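Sugar ABC transporter substrate-binding protein, BlMnBP1 (Bifidobacterium animalis subsp. lactis ATCC 27673, PDB 6I5R) binds short beta-manno-oligosaccharides such as mannobiose and probably delivers them to its ABC transporter for uptake into the cell. Local coordinates at residues A187-A199 against Y255-S268. Sequence-based numbering, arbitrary orientation.
With ZN (zinc ion), chain G; ZN (zinc ion), chain L; BMA (beta-D-mannopyranose), chain B; BMA (beta-D-mannopyranose), chain C.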
loop_
_atom_site.group_PDB
_atom_site.type_symbol
_atom_site.label_atom_id
_atom_site.label_comp_id
_atom_site.label_asym_id
_atom_site.label_seq_id
_atom_site.Cartn_x
_atom_site.Cartn_y
_atom_site.Cartn_z
ATOM N N ALA A 187 -11.495 -22.902 -9.279
ATOM C CA ALA A 187 -10.921 -21.861 -8.431
ATOM C C ALA A 187 -11.981 -20.849 -8.010
ATOM O O ALA A 187 -12.929 -20.571 -8.742
ATOM C CB ALA A 187 -9.787 -21.125 -9.155
ATOM N N VAL A 188 -11.784 -20.261 -6.835
ATOM C CA VAL A 188 -12.548 -19.064 -6.472
ATOM C C VAL A 188 -12.119 -17.962 -7.439
ATOM O O VAL A 188 -10.925 -17.619 -7.471
ATOM C CB VAL A 188 -12.297 -18.665 -5.007
ATOM C CG1 VAL A 188 -12.963 -17.330 -4.691
ATOM C CG2 VAL A 188 -12.793 -19.751 -4.064
ATOM N N PRO A 189 -13.024 -17.378 -8.234
ATOM C CA PRO A 189 -12.564 -16.364 -9.201
ATOM C C PRO A 189 -11.890 -15.154 -8.566
ATOM O O PRO A 189 -10.829 -14.729 -9.025
ATOM C CB PRO A 189 -13.851 -15.972 -9.943
ATOM C CG PRO A 189 -14.745 -17.214 -9.826
ATOM C CD PRO A 189 -14.423 -17.797 -8.480
ATOM N N LEU A 190 -12.479 -14.585 -7.516
ATOM C CA LEU A 190 -11.864 -13.465 -6.813
ATOM C C LEU A 190 -12.049 -13.695 -5.323
ATOM O O LEU A 190 -13.181 -13.785 -4.844
ATOM C CB LEU A 190 -12.475 -12.131 -7.255
ATOM C CG LEU A 190 -11.840 -10.838 -6.717
ATOM C CD1 LEU A 190 -11.985 -9.659 -7.654
ATOM C CD2 LEU A 190 -12.478 -10.502 -5.357
ATOM N N TYR A 191 -10.941 -13.795 -4.596
ATOM C CA TYR A 191 -10.980 -14.032 -3.162
ATOM C C TYR A 191 -10.868 -12.689 -2.473
ATOM O O TYR A 191 -9.929 -11.937 -2.741
ATOM C CB TYR A 191 -9.841 -14.951 -2.738
ATOM C CG TYR A 191 -9.959 -15.524 -1.362
ATOM C CD1 TYR A 191 -10.699 -16.661 -1.131
ATOM C CD2 TYR A 191 -9.292 -14.951 -0.297
ATOM C CE1 TYR A 191 -10.792 -17.211 0.131
ATOM C CE2 TYR A 191 -9.372 -15.496 0.958
ATOM C CZ TYR A 191 -10.130 -16.624 1.179
ATOM O OH TYR A 191 -10.202 -17.185 2.434
ATOM N N THR A 192 -11.823 -12.379 -1.604
ATOM C CA THR A 192 -11.895 -11.020 -1.118
ATOM C C THR A 192 -10.971 -10.753 0.060
ATOM O O THR A 192 -10.625 -9.601 0.270
ATOM C CB THR A 192 -13.304 -10.643 -0.646
ATOM O OG1 THR A 192 -13.665 -11.497 0.451
ATOM C CG2 THR A 192 -14.309 -10.757 -1.744
ATOM N N ASN A 193 -10.588 -11.783 0.824
ATOM C CA ASN A 193 -9.912 -11.600 2.113
ATOM C C ASN A 193 -10.660 -10.574 2.956
ATOM O O ASN A 193 -10.067 -9.737 3.634
ATOM C CB ASN A 193 -8.448 -11.207 1.933
ATOM C CG ASN A 193 -7.535 -12.423 1.863
ATOM O OD1 ASN A 193 -7.549 -13.249 2.766
ATOM N ND2 ASN A 193 -6.772 -12.551 0.775
ATOM N N PHE A 194 -11.983 -10.688 2.927
ATOM C CA PHE A 194 -12.866 -9.816 3.690
ATOM C C PHE A 194 -12.387 -9.636 5.128
ATOM O O PHE A 194 -12.470 -8.539 5.683
ATOM C CB PHE A 194 -14.284 -10.422 3.643
ATOM C CG PHE A 194 -15.288 -9.739 4.508
ATOM C CD1 PHE A 194 -15.432 -10.099 5.852
ATOM C CD2 PHE A 194 -16.132 -8.775 3.985
ATOM C CE1 PHE A 194 -16.374 -9.476 6.647
ATOM C CE2 PHE A 194 -17.074 -8.153 4.781
ATOM C CZ PHE A 194 -17.188 -8.516 6.124
ATOM N N VAL A 195 -11.861 -10.696 5.744
ATOM C CA VAL A 195 -11.641 -10.622 7.185
ATOM C C VAL A 195 -10.486 -9.681 7.518
ATOM O O VAL A 195 -10.446 -9.112 8.611
ATOM C CB VAL A 195 -11.416 -12.026 7.786
ATOM C CG1 VAL A 195 -10.700 -11.975 9.156
ATOM C CG2 VAL A 195 -12.749 -12.752 7.932
ATOM N N GLU A 196 -9.533 -9.508 6.609
ATOM C CA GLU A 196 -8.415 -8.596 6.831
ATOM C C GLU A 196 -8.850 -7.179 6.461
ATOM O O GLU A 196 -9.087 -6.867 5.287
ATOM C CB GLU A 196 -7.199 -9.019 6.017
ATOM C CG GLU A 196 -6.643 -10.375 6.339
ATOM C CD GLU A 196 -6.138 -10.510 7.774
ATOM O OE1 GLU A 196 -5.371 -9.656 8.263
ATOM O OE2 GLU A 196 -6.510 -11.503 8.414
ATOM N N ASP A 197 -8.944 -6.311 7.452
ATOM C CA ASP A 197 -9.321 -4.938 7.172
ATOM C C ASP A 197 -8.414 -4.312 6.114
ATOM O O ASP A 197 -8.893 -3.588 5.229
ATOM C CB ASP A 197 -9.312 -4.108 8.463
ATOM C CG ASP A 197 -10.505 -4.414 9.339
ATOM O OD1 ASP A 197 -10.957 -5.573 9.299
ATOM O OD2 ASP A 197 -11.018 -3.489 10.021
ATOM N N TRP A 198 -7.101 -4.577 6.192
ATOM C CA TRP A 198 -6.173 -3.915 5.291
ATOM C C TRP A 198 -6.366 -4.444 3.871
ATOM O O TRP A 198 -6.156 -3.707 2.908
ATOM C CB TRP A 198 -4.727 -4.115 5.738
ATOM C CG TRP A 198 -4.367 -5.536 5.852
ATOM C CD1 TRP A 198 -4.385 -6.293 6.982
ATOM C CD2 TRP A 198 -3.961 -6.405 4.787
ATOM N NE1 TRP A 198 -4.011 -7.578 6.679
ATOM C CE2 TRP A 198 -3.763 -7.673 5.336
ATOM C CE3 TRP A 198 -3.761 -6.230 3.416
ATOM C CZ2 TRP A 198 -3.355 -8.763 4.566
ATOM C CZ3 TRP A 198 -3.363 -7.301 2.666
ATOM C CH2 TRP A 198 -3.174 -8.554 3.237
ATOM N N ALA A 199 -6.789 -5.705 3.731
ATOM C CA ALA A 199 -6.994 -6.233 2.386
ATOM C C ALA A 199 -8.226 -5.601 1.728
ATOM O O ALA A 199 -8.264 -5.393 0.508
ATOM C CB ALA A 199 -7.138 -7.750 2.427
ATOM N N TYR A 255 -19.074 -14.554 -7.836
ATOM C CA TYR A 255 -17.735 -14.886 -8.294
ATOM C C TYR A 255 -16.687 -14.777 -7.190
ATOM O O TYR A 255 -15.492 -14.746 -7.505
ATOM C CB TYR A 255 -17.299 -13.973 -9.441
ATOM C CG TYR A 255 -18.196 -13.979 -10.657
ATOM C CD1 TYR A 255 -18.996 -15.066 -10.951
ATOM C CD2 TYR A 255 -18.252 -12.884 -11.499
ATOM C CE1 TYR A 255 -19.841 -15.066 -12.045
ATOM C CE2 TYR A 255 -19.079 -12.883 -12.606
ATOM C CZ TYR A 255 -19.882 -13.986 -12.868
ATOM O OH TYR A 255 -20.746 -14.038 -13.948
ATOM N N THR A 256 -17.097 -14.663 -5.926
ATOM C CA THR A 256 -16.161 -14.635 -4.794
ATOM C C THR A 256 -16.407 -15.854 -3.904
ATOM O O THR A 256 -17.254 -16.710 -4.191
ATOM C CB THR A 256 -16.279 -13.328 -3.994
ATOM O OG1 THR A 256 -17.605 -13.193 -3.472
ATOM C CG2 THR A 256 -15.975 -12.166 -4.875
ATOM N N GLU A 257 -15.639 -15.931 -2.822
ATOM C CA GLU A 257 -15.708 -17.092 -1.944
ATOM C C GLU A 257 -17.111 -17.245 -1.380
ATOM O O GLU A 257 -17.876 -16.281 -1.263
ATOM C CB GLU A 257 -14.689 -16.990 -0.801
ATOM C CG GLU A 257 -14.938 -15.877 0.221
ATOM C CD GLU A 257 -14.583 -14.480 -0.284
ATOM O OE1 GLU A 257 -13.806 -14.378 -1.259
ATOM O OE2 GLU A 257 -15.100 -13.493 0.304
ATOM N N GLU A 258 -17.442 -18.493 -1.045
ATOM C CA GLU A 258 -18.783 -18.801 -0.558
ATOM C C GLU A 258 -19.109 -17.978 0.684
ATOM O O GLU A 258 -20.235 -17.489 0.851
ATOM C CB GLU A 258 -18.919 -20.306 -0.255
ATOM C CG GLU A 258 -20.178 -20.602 0.603
ATOM C CD GLU A 258 -21.030 -21.781 0.058
ATOM O OE1 GLU A 258 -20.505 -22.645 -0.727
ATOM O OE2 GLU A 258 -22.231 -21.875 0.428
ATOM N N ASP A 259 -18.154 -17.886 1.601
ATOM C CA ASP A 259 -18.380 -17.242 2.886
ATOM C C ASP A 259 -17.328 -16.190 3.172
ATOM O O ASP A 259 -16.254 -16.530 3.663
ATOM C CB ASP A 259 -18.408 -18.250 4.039
ATOM C CG ASP A 259 -18.820 -17.604 5.352
ATOM O OD1 ASP A 259 -19.183 -16.415 5.348
ATOM O OD2 ASP A 259 -18.792 -18.290 6.392
ATOM N N TYR A 260 -17.668 -14.929 2.912
ATOM C CA TYR A 260 -16.728 -13.856 3.169
ATOM C C TYR A 260 -16.398 -13.702 4.650
ATOM O O TYR A 260 -15.339 -13.184 4.965
ATOM C CB TYR A 260 -17.283 -12.547 2.600
ATOM C CG TYR A 260 -18.570 -12.082 3.221
ATOM C CD1 TYR A 260 -18.590 -11.513 4.484
ATOM C CD2 TYR A 260 -19.776 -12.196 2.542
ATOM C CE1 TYR A 260 -19.759 -11.086 5.056
ATOM C CE2 TYR A 260 -20.966 -11.772 3.129
ATOM C CZ TYR A 260 -20.939 -11.224 4.387
ATOM O OH TYR A 260 -22.105 -10.778 4.983
ATOM N N SER A 261 -17.249 -14.162 5.564
ATOM C CA SER A 261 -17.005 -13.876 6.974
ATOM C C SER A 261 -15.908 -14.751 7.558
ATOM O O SER A 261 -15.453 -14.492 8.678
ATOM C CB SER A 261 -18.293 -14.046 7.792
ATOM O OG SER A 261 -18.607 -15.417 7.931
ATOM N N THR A 262 -15.438 -15.747 6.819
ATOM C CA THR A 262 -14.435 -16.651 7.342
ATOM C C THR A 262 -13.247 -16.802 6.394
ATOM O O THR A 262 -12.556 -17.818 6.429
ATOM C CB THR A 262 -15.053 -18.019 7.648
ATOM O OG1 THR A 262 -15.449 -18.655 6.430
ATOM C CG2 THR A 262 -16.262 -17.892 8.531
ATOM N N THR A 263 -12.965 -15.798 5.565
ATOM C CA THR A 263 -11.751 -15.873 4.766
ATOM C C THR A 263 -10.519 -15.938 5.661
ATOM O O THR A 263 -10.531 -15.510 6.823
ATOM C CB THR A 263 -11.610 -14.672 3.833
ATOM O OG1 THR A 263 -11.528 -13.459 4.578
ATOM C CG2 THR A 263 -12.783 -14.633 2.874
ATOM N N ASP A 264 -9.425 -16.440 5.093
ATOM C CA ASP A 264 -8.177 -16.540 5.838
ATOM C C ASP A 264 -6.984 -16.159 4.972
ATOM O O ASP A 264 -6.676 -16.829 3.983
ATOM C CB ASP A 264 -7.995 -17.943 6.405
ATOM C CG ASP A 264 -6.716 -18.069 7.178
ATOM O OD1 ASP A 264 -6.609 -17.441 8.264
ATOM O OD2 ASP A 264 -5.800 -18.748 6.677
ATOM N N TRP A 265 -6.275 -15.118 5.408
ATOM C CA TRP A 265 -5.207 -14.525 4.612
ATOM C C TRP A 265 -4.059 -15.498 4.373
ATOM O O TRP A 265 -3.625 -15.687 3.228
ATOM C CB TRP A 265 -4.717 -13.260 5.317
ATOM C CG TRP A 265 -3.419 -12.766 4.828
ATOM C CD1 TRP A 265 -2.300 -12.614 5.567
ATOM C CD2 TRP A 265 -3.068 -12.393 3.482
ATOM N NE1 TRP A 265 -1.278 -12.140 4.794
ATOM C CE2 TRP A 265 -1.725 -11.984 3.507
ATOM C CE3 TRP A 265 -3.766 -12.341 2.268
ATOM C CZ2 TRP A 265 -1.040 -11.537 2.365
ATOM C CZ3 TRP A 265 -3.080 -11.879 1.114
ATOM C CH2 TRP A 265 -1.731 -11.491 1.182
ATOM N N GLU A 266 -3.561 -16.135 5.434
ATOM C CA GLU A 266 -2.340 -16.923 5.318
ATOM C C GLU A 266 -2.546 -18.134 4.433
ATOM O O GLU A 266 -1.669 -18.477 3.639
ATOM C CB GLU A 266 -1.856 -17.361 6.695
ATOM C CG GLU A 266 -1.293 -16.224 7.520
ATOM C CD GLU A 266 -0.023 -15.635 6.932
ATOM O OE1 GLU A 266 0.517 -16.209 5.971
ATOM O OE2 GLU A 266 0.468 -14.615 7.449
ATOM N N SER A 267 -3.691 -18.805 4.568
ATOM C CA SER A 267 -3.978 -19.934 3.683
ATOM C C SER A 267 -4.296 -19.470 2.272
ATOM O O SER A 267 -4.095 -20.238 1.325
ATOM C CB SER A 267 -5.132 -20.794 4.223
ATOM O OG SER A 267 -6.283 -20.044 4.554
ATOM N N SER A 268 -4.781 -18.234 2.104
ATOM C CA SER A 268 -5.083 -17.767 0.751
ATOM C C SER A 268 -3.826 -17.731 -0.109
ATOM O O SER A 268 -3.903 -17.914 -1.327
ATOM C CB SER A 268 -5.763 -16.391 0.792
ATOM O OG SER A 268 -4.853 -15.320 0.879
HETATM ZN ZN ZN G . -12.034 -6.406 10.946
HETATM ZN ZN ZN L . -5.097 -9.293 10.434
HETATM C C1 BMA B . 1.918 -11.249 6.956
HETATM C C2 BMA B . 2.449 -10.702 5.607
HETATM C C3 BMA B . 2.140 -9.213 5.513
HETATM C C4 BMA B . 0.721 -8.920 5.928
HETATM C C5 BMA B . 0.391 -9.577 7.276
HETATM C C6 BMA B . -1.015 -9.268 7.728
HETATM O O1 BMA B . 2.114 -12.622 6.847
HETATM O O2 BMA B . 1.689 -11.357 4.543
HETATM O O3 BMA B . 2.371 -8.720 4.238
HETATM O O4 BMA B . 0.526 -7.511 6.056
HETATM O O5 BMA B . 0.582 -10.977 7.154
HETATM O O6 BMA B . -1.049 -9.572 9.127
HETATM C C1 BMA C . 0.326 -6.742 4.900
HETATM C C2 BMA C . -0.556 -5.562 5.411
HETATM C C3 BMA C . -0.709 -4.577 4.294
HETATM C C4 BMA C . 0.632 -4.250 3.644
HETATM C C5 BMA C . 1.344 -5.524 3.188
HETATM C C6 BMA C . 2.714 -5.228 2.609
HETATM O O2 BMA C . 0.109 -4.830 6.438
HETATM O O3 BMA C . -1.325 -3.356 4.716
HETATM O O4 BMA C . 0.377 -3.449 2.520
HETATM O O5 BMA C . 1.526 -6.359 4.344
HETATM O O6 BMA C . 3.578 -4.675 3.616
HETATM O O HOH W 1 -8.179 -19.125 2.541
HETATM O O HOH W 2 -8.895 -12.805 5.092
HETATM O O HOH W 3 -12.433 -8.076 9.811
HETATM O O HOH W 4 -7.586 -13.689 7.446
HETATM O O HOH W 5 -6.853 -10.993 11.063
HETATM O O HOH W 6 -13.738 -5.270 10.469
HETATM O O HOH W 7 -3.512 -9.843 10.527
HETATM O O HOH W 8 -4.495 -7.621 10.139
#
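Y191 OH is gripped from two sides of the chain: it accepts from D264 N at 2.9 Å, at the edge of the Y191 ring, and also bonds a water held by S267 OG. In this solute-binding protein fold, the two segments join the end of strand 188-190 and the start of helix 197-201 to the loop that leads into helix 265-273, beside the sugar pocket. The carboxylate of E257 meets T192 with both oxygens: OE1 accepts from the backbone N of T192 at 2.8 Å, from the syn side but 30° out of the carboxylate plane, while T192 OG1 donates to OE2 in a very short contact. OG1 is itself an acceptor for the backbone N of F194, which closes an ST turn. E257 reaches T192 because its chain bends back at chi2 (-75°), its CB lying against the Y191 ring. T263 OG1 accepts from the backbone N of V195 at 3.0 Å and shares a second water with N193 OD1. Farther out, the edge of Y260 meets the face of F194, CD1 standing 3.4 Å above the ring centre; helix 409-420 packs on both rings through V415. At the pocket, the edge of W198 stands on the face of W265, the six-membered rings 89° apart; a face of W198 lies against one mannose, and W265 NE1 donates to O2 of the other. E196 OE1 accepts from W198 NE1 and also binds a zinc ion, and E196 CG rests 3.6 Å from W265 CB.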